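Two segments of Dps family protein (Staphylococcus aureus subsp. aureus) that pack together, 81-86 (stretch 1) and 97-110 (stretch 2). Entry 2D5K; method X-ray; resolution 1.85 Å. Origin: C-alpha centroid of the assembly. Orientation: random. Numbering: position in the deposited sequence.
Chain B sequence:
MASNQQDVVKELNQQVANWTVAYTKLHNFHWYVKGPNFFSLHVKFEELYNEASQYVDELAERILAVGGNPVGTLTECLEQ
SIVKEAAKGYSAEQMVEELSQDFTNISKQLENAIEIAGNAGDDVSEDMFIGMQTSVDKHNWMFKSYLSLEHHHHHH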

# COMPACT_ATOMS: atom_id res chain seq x y z
N SER B 81 -18.06 4.88 36.11
CA SER B 81 -18.12 3.61 35.40
C SER B 81 -18.93 2.47 36.02
O SER B 81 -18.83 2.21 37.22
N ILE B 82 -19.72 1.78 35.20
CA ILE B 82 -20.48 0.63 35.67
C ILE B 82 -19.60 -0.60 35.42
O ILE B 82 -19.91 -1.71 35.85
N VAL B 83 -18.50 -0.38 34.70
CA VAL B 83 -17.55 -1.44 34.42
C VAL B 83 -16.56 -1.39 35.58
O VAL B 83 -15.95 -0.36 35.84
N LYS B 84 -16.42 -2.51 36.29
CA LYS B 84 -15.51 -2.56 37.42
C LYS B 84 -14.15 -3.09 36.99
O LYS B 84 -14.03 -3.77 35.98
N GLU B 85 -13.12 -2.75 37.76
CA GLU B 85 -11.77 -3.19 37.44
C GLU B 85 -11.63 -4.70 37.61
O GLU B 85 -12.39 -5.33 38.34
N ALA B 86 -10.64 -5.26 36.93
CA ALA B 86 -10.39 -6.69 36.99
C ALA B 86 -9.97 -7.14 38.38
O ALA B 86 -9.27 -6.41 39.10
N GLU B 97 -16.67 -14.29 30.31
CA GLU B 97 -17.96 -14.20 30.98
C GLU B 97 -18.17 -12.79 31.53
O GLU B 97 -19.24 -12.21 31.37
N GLU B 98 -17.14 -12.23 32.17
CA GLU B 98 -17.28 -10.90 32.73
C GLU B 98 -17.43 -9.84 31.64
O GLU B 98 -18.23 -8.91 31.79
N LEU B 99 -16.67 -9.96 30.56
CA LEU B 99 -16.79 -8.99 29.48
C LEU B 99 -18.20 -9.07 28.91
O LEU B 99 -18.81 -8.06 28.57
N SER B 100 -18.74 -10.29 28.80
CA SER B 100 -20.08 -10.44 28.27
C SER B 100 -21.08 -9.72 29.17
O SER B 100 -21.96 -9.01 28.69
N GLN B 101 -20.94 -9.89 30.48
CA GLN B 101 -21.84 -9.21 31.41
C GLN B 101 -21.66 -7.70 31.29
O GLN B 101 -22.64 -6.96 31.34
N ASP B 102 -20.42 -7.24 31.13
CA ASP B 102 -20.18 -5.81 30.97
C ASP B 102 -20.88 -5.30 29.71
O ASP B 102 -21.54 -4.26 29.73
N PHE B 103 -20.71 -6.03 28.62
CA PHE B 103 -21.32 -5.62 27.36
C PHE B 103 -22.84 -5.64 27.42
O PHE B 103 -23.50 -4.81 26.81
N THR B 104 -23.39 -6.59 28.18
CA THR B 104 -24.84 -6.65 28.34
C THR B 104 -25.28 -5.40 29.10
O THR B 104 -26.27 -4.75 28.74
N ASN B 105 -24.54 -5.06 30.15
CA ASN B 105 -24.87 -3.88 30.96
C ASN B 105 -24.75 -2.59 30.16
O ASN B 105 -25.60 -1.71 30.26
N ILE B 106 -23.68 -2.48 29.38
CA ILE B 106 -23.46 -1.29 28.56
C ILE B 106 -24.54 -1.16 27.49
O ILE B 106 -25.06 -0.06 27.26
N SER B 107 -24.89 -2.26 26.84
CA SER B 107 -25.91 -2.20 25.80
C SER B 107 -27.23 -1.69 26.37
O SER B 107 -27.94 -0.93 25.72
N LYS B 108 -27.55 -2.11 27.59
CA LYS B 108 -28.78 -1.67 28.24
C LYS B 108 -28.71 -0.17 28.53
O LYS B 108 -29.69 0.56 28.33
N GLN B 109 -27.55 0.30 28.98
CA GLN B 109 -27.37 1.72 29.26
C GLN B 109 -27.50 2.51 27.97
O GLN B 109 -28.09 3.59 27.94
N LEU B 110 -26.94 1.96 26.90
CA LEU B 110 -27.00 2.64 25.61
C LEU B 110 -28.42 2.75 25.06
O LEU B 110 -28.75 3.73 24.40

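Residues 97-110 form one helical segment, and the irregular stretch 81-86 runs along one side of it, burying 327 Å² in total. No direct hydrogen bond joins the two; apolar contacts and three waters hold them together. Glu-97 at the start of the segment is out of reach, and the contact begins with Glu-98, whose CA-to-CB bond points toward stretch 1. Its extended side chain (chi1 t, chi2 t) brings the carboxylate close to the backbone of the loop, where Glu-98 OE2 lies 4.3 Å from Lys-84 O. Both atoms are acceptors unless the carboxylate is protonated, and at 4.3 Å they do not bond; water 3 bridges the neighbouring pair, donating to Glu-98 OE2 (2.5 Å) and Glu-85 O (2.8 Å). The Lys-84 side chain itself leads away from the helix.

Leu-99, Ser-100 and Gln-101 do not touch the loop, although Gln-101 (t, p) donates from NE2 to Asn-105 OD1 at 3.0 Å, tying together successive turns of the helix. Asp-102 is the polar hub. Its CB leaves sideways, but the m rotamer carries the carboxylate nearer to the loop, and Asp-102 OD1 accepts hydrogen bonds from two waters: water 1 at 2.7 Å and water 2 at 2.6 Å. Water 2 in turn accepts from the backbone of Lys-84 (N, 2.9 Å), while water 1 donates to Ile-82 O (2.9 Å). The other carboxylate oxygen, Asp-102 OD2, lies 3.8 Å from Val-83 CG1 and is satisfied elsewhere in the structure.

Phe-103 and Thr-104 make no contact with the loop. Asn-105 (m) points toward it and completes the water 1 site, its ND2 donating to that water at 2.9 Å; its OD1 is the acceptor for Gln-101, so both ends of the amide are engaged. Asn-105 CB also meets Ile-82 CD1 at 3.8 Å.

Ile-106 (m, t) supplies the apolar side-chain contacts. The CA-to-CB bond is sideways, yet the chain ends closer to the loop, with Ile-106 CD1 3.9 Å from Val-83 CG2 (chi1 t) and Ile-106 CG1 4.3 Å from Ile-82 CD1. Ile-82, in the p, t rotamer, points toward the helix and has the largest covered area of any residue here, 96 Å².

Ser-107 and Lys-108 are out of reach. Gln-109 (m, t) points toward the loop, and its NE2 packs 3.1 Å from Ile-82 CG2, a tight approach of an amide nitrogen to a methyl group; its OE1 is hydrogen-bonded elsewhere in the structure. Leu-110 is buried but out of reach of the loop.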

# COMPACT_ATOMS: atom_id res chain seq x y z
CB SER B 81 -16.69 3.10 35.15
OG SER B 81 -16.71 1.84 34.50
CB ILE B 82 -21.83 0.45 34.93
CG1 ILE B 82 -21.59 0.22 33.44
CG2 ILE B 82 -22.72 1.66 35.19
CD1 ILE B 82 -22.84 -0.22 32.69
CB VAL B 83 -16.78 -1.19 33.11
CG1 VAL B 83 -15.67 -2.23 32.95
CG2 VAL B 83 -17.74 -1.26 31.93
CB LYS B 84 -16.11 -3.43 38.53
CG LYS B 84 -17.49 -2.95 38.97
CD LYS B 84 -17.45 -1.47 39.35
CE LYS B 84 -18.84 -0.84 39.42
NZ LYS B 84 -19.72 -1.51 40.41
CB GLU B 85 -10.75 -2.46 38.31
CG GLU B 85 -10.84 -0.95 38.16
CD GLU B 85 -9.48 -0.28 38.15
OE1 GLU B 85 -8.96 0.04 39.24
OE2 GLU B 85 -8.94 -0.10 37.04
CB ALA B 86 -9.32 -7.07 35.98
CB GLU B 97 -18.05 -15.21 32.14
CG GLU B 97 -18.05 -16.66 31.71
CD GLU B 97 -18.21 -17.62 32.88
OE1 GLU B 97 -17.51 -17.44 33.90
OE2 GLU B 97 -19.03 -18.56 32.78
CB GLU B 98 -16.10 -10.53 33.62
CG GLU B 98 -16.29 -9.17 34.29
CD GLU B 98 -15.44 -8.98 35.52
OE1 GLU B 98 -15.52 -9.82 36.44
OE2 GLU B 98 -14.69 -7.98 35.58
CB LEU B 99 -15.76 -9.26 28.39
CG LEU B 99 -14.31 -8.93 28.74
CD1 LEU B 99 -13.41 -9.29 27.57
CD2 LEU B 99 -14.19 -7.45 29.08
CB SER B 100 -20.47 -11.92 28.16
OG SER B 100 -21.80 -12.03 27.66
CB GLN B 101 -21.58 -9.65 32.85
CG GLN B 101 -22.61 -9.09 33.84
CD GLN B 101 -24.02 -9.55 33.54
OE1 GLN B 101 -24.31 -10.75 33.53
NE2 GLN B 101 -24.92 -8.60 33.28
CB ASP B 102 -18.69 -5.49 30.87
CG ASP B 102 -17.97 -5.55 32.20
OD1 ASP B 102 -18.62 -5.31 33.24
OD2 ASP B 102 -16.75 -5.82 32.21
CB PHE B 103 -20.79 -6.48 26.21
CG PHE B 103 -19.42 -6.04 25.73
CD1 PHE B 103 -18.41 -5.74 26.63
CD2 PHE B 103 -19.16 -5.91 24.37
CE1 PHE B 103 -17.15 -5.32 26.19
CE2 PHE B 103 -17.91 -5.49 23.92
CZ PHE B 103 -16.91 -5.19 24.83
CB THR B 104 -25.26 -7.91 29.13
OG1 THR B 104 -25.08 -9.07 28.32
CG2 THR B 104 -26.73 -7.81 29.56
CB ASN B 105 -23.95 -3.79 32.18
CG ASN B 105 -24.16 -4.94 33.15
OD1 ASN B 105 -25.21 -5.60 33.14
ND2 ASN B 105 -23.18 -5.17 34.02
CB ILE B 106 -22.07 -1.35 27.90
CG1 ILE B 106 -20.99 -1.19 28.98
CG2 ILE B 106 -21.94 -0.25 26.83
CD1 ILE B 106 -19.59 -1.56 28.52
CB SER B 107 -26.11 -3.57 25.15
OG SER B 107 -27.05 -3.49 24.09
CB LYS B 108 -29.01 -2.45 29.54
CG LYS B 108 -30.29 -2.06 30.26
CD LYS B 108 -30.54 -2.95 31.48
CE LYS B 108 -31.81 -2.53 32.21
NZ LYS B 108 -32.05 -3.37 33.42
CB GLN B 109 -25.98 2.02 29.83
CG GLN B 109 -25.75 1.68 31.28
CD GLN B 109 -24.51 2.38 31.81
OE1 GLN B 109 -23.48 2.43 31.13
NE2 GLN B 109 -24.60 2.92 33.02
CB LEU B 110 -26.09 1.92 24.60
CG LEU B 110 -24.59 2.07 24.84
CD1 LEU B 110 -23.82 1.15 23.92
CD2 LEU B 110 -24.17 3.52 24.63
O HOH W 1 -20.70 -3.62 33.83
O HOH W 2 -17.56 -5.11 35.62
O HOH W 3 -14.08 -7.54 37.97